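Local coordinates for Mgp-operon protein 3 (Mycoplasma pneumoniae, PDB 6RJ1) that probably acts as a membrane-bound, sugar-binding adhesin at the cell surface, helping the bacterium attach to host cells, at residues Q203-K207 with G208-N212. Sequence-based numbering, arbitrary orientation.
Sequences QRSQK and GLKNN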
loop_
_atom_site.group_PDB
_atom_site.type_symbol
_atom_site.label_atom_id
_atom_site.label_comp_id
_atom_site.label_asym_id
_atom_site.label_seq_id
_atom_site.Cartn_x
_atom_site.Cartn_y
_atom_site.Cartn_z
ATOM N N GLN A 203 -10.913 8.253 39.274
ATOM C CA GLN A 203 -9.449 8.195 39.202
ATOM C C GLN A 203 -8.845 8.403 37.806
ATOM O O GLN A 203 -7.621 8.459 37.711
ATOM C CB GLN A 203 -8.937 6.888 39.806
ATOM C CG GLN A 203 -8.708 6.965 41.301
ATOM C CD GLN A 203 -8.366 5.613 41.868
ATOM O OE1 GLN A 203 -9.185 4.991 42.546
ATOM N NE2 GLN A 203 -7.160 5.119 41.603
ATOM N N ARG A 204 -9.674 8.545 36.746
ATOM C CA ARG A 204 -9.212 8.778 35.371
ATOM C C ARG A 204 -8.287 9.995 35.263
ATOM O O ARG A 204 -7.286 9.942 34.551
ATOM C CB ARG A 204 -10.384 8.878 34.366
ATOM C CG ARG A 204 -11.523 9.824 34.756
ATOM C CD ARG A 204 -12.206 10.406 33.544
ATOM N NE ARG A 204 -13.440 11.094 33.915
ATOM C CZ ARG A 204 -14.639 10.837 33.407
ATOM N NH1 ARG A 204 -15.698 11.515 33.818
ATOM N NH2 ARG A 204 -14.806 9.831 32.565
ATOM N N SER A 205 -8.619 11.066 36.014
ATOM C CA SER A 205 -7.916 12.343 36.103
ATOM C C SER A 205 -6.432 12.170 36.474
ATOM O O SER A 205 -5.563 12.759 35.812
ATOM C CB SER A 205 -8.621 13.245 37.110
ATOM O OG SER A 205 -8.108 14.566 37.093
ATOM N N GLN A 206 -6.151 11.318 37.491
ATOM C CA GLN A 206 -4.792 11.035 37.966
ATOM C C GLN A 206 -4.113 9.863 37.213
ATOM O O GLN A 206 -3.104 9.329 37.677
ATOM C CB GLN A 206 -4.761 10.843 39.501
ATOM C CG GLN A 206 -5.437 9.576 40.010
ATOM C CD GLN A 206 -6.216 9.814 41.272
ATOM O OE1 GLN A 206 -7.105 10.673 41.337
ATOM N NE2 GLN A 206 -5.914 9.036 42.297
ATOM N N LYS A 207 -4.644 9.496 36.046
ATOM C CA LYS A 207 -4.102 8.425 35.204
ATOM C C LYS A 207 -3.828 8.921 33.771
ATOM O O LYS A 207 -3.427 8.129 32.912
ATOM C CB LYS A 207 -5.034 7.191 35.198
ATOM C CG LYS A 207 -5.236 6.524 36.559
ATOM C CD LYS A 207 -4.154 5.517 36.897
ATOM C CE LYS A 207 -4.398 4.869 38.234
ATOM N NZ LYS A 207 -3.465 3.739 38.451
ATOM N N GLY A 208 -4.013 10.225 33.548
ATOM C CA GLY A 208 -3.796 10.864 32.254
ATOM C C GLY A 208 -4.932 10.638 31.288
ATOM O O GLY A 208 -4.731 10.660 30.070
ATOM N N LEU A 209 -6.140 10.424 31.849
ATOM C CA LEU A 209 -7.383 10.143 31.140
ATOM C C LEU A 209 -8.515 11.067 31.613
ATOM O O LEU A 209 -9.678 10.655 31.619
ATOM C CB LEU A 209 -7.768 8.659 31.351
ATOM C CG LEU A 209 -6.854 7.616 30.722
ATOM C CD1 LEU A 209 -6.960 6.304 31.439
ATOM C CD2 LEU A 209 -7.137 7.450 29.241
ATOM N N LYS A 210 -8.179 12.316 32.004
ATOM C CA LYS A 210 -9.142 13.330 32.453
ATOM C C LYS A 210 -10.250 13.484 31.414
ATOM O O LYS A 210 -9.971 13.601 30.219
ATOM C CB LYS A 210 -8.448 14.685 32.687
ATOM C CG LYS A 210 -9.276 15.675 33.491
ATOM C CD LYS A 210 -8.527 16.973 33.756
ATOM C CE LYS A 210 -9.030 18.116 32.926
ATOM N NZ LYS A 210 -8.441 19.408 33.372
ATOM N N ASN A 211 -11.505 13.401 31.880
ATOM C CA ASN A 211 -12.747 13.535 31.111
ATOM C C ASN A 211 -12.885 12.528 29.961
ATOM O O ASN A 211 -13.724 12.741 29.083
ATOM C CB ASN A 211 -12.948 14.979 30.620
ATOM C CG ASN A 211 -12.945 16.004 31.718
ATOM O OD1 ASN A 211 -13.749 15.948 32.655
ATOM N ND2 ASN A 211 -12.032 16.961 31.624
ATOM N N ASN A 212 -12.104 11.424 29.973
ATOM C CA ASN A 212 -12.203 10.401 28.930
ATOM C C ASN A 212 -13.498 9.630 29.156
ATOM O O ASN A 212 -13.668 9.031 30.222
ATOM C CB ASN A 212 -10.998 9.468 28.922
ATOM C CG ASN A 212 -10.908 8.595 27.696
ATOM O OD1 ASN A 212 -11.748 7.723 27.450
ATOM N ND2 ASN A 212 -9.874 8.798 26.906
#
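A type II beta turn from L209 to N212 lies alongside R204, in the loop between helix 200-203 and strand 220-222. The backbone carbonyl of R204 ties the two parts of the loop together. R204 O accepts from L209 N at 3.0 Å, with an N-H...O angle of 146°. R204 O also accepts from K207 N, within 203-207, at 3.1 Å. The two donors reach it from opposite faces of the carbonyl plane. G208 lies between them with a positive phi, a backbone shape that favours glycine. The chain thus reverses and runs back past the R204 side chain.

CG of R204 sits between its backbone N and carbonyl carbon (chi1 49°), and the chain then extends from CG to NE across the turn. R204 CD lies 3.2 Å from L209 O. L209 O closes the turn by accepting from N212 N at 3.0 Å. The guanidinium has one face over N211, with N211 CA lying 3.8 Å above the R204 plane and toward its rim. R204 NH2 meets N212 O obliquely at 2.7 Å, but the bond is weak because its angle is only 116°. The same N212 O also accepts from W200 NE1 of the preceding helix. S205 OG lies 3.9 Å from K210 CG.

The loop has its centre about 37 Å from the centre of the chain. K210 N and N212 ND2 both bond to Q635, and N211 ND2 bonds to E632 and E633. L209 is buried against Q187 and H191 of helix 187-192.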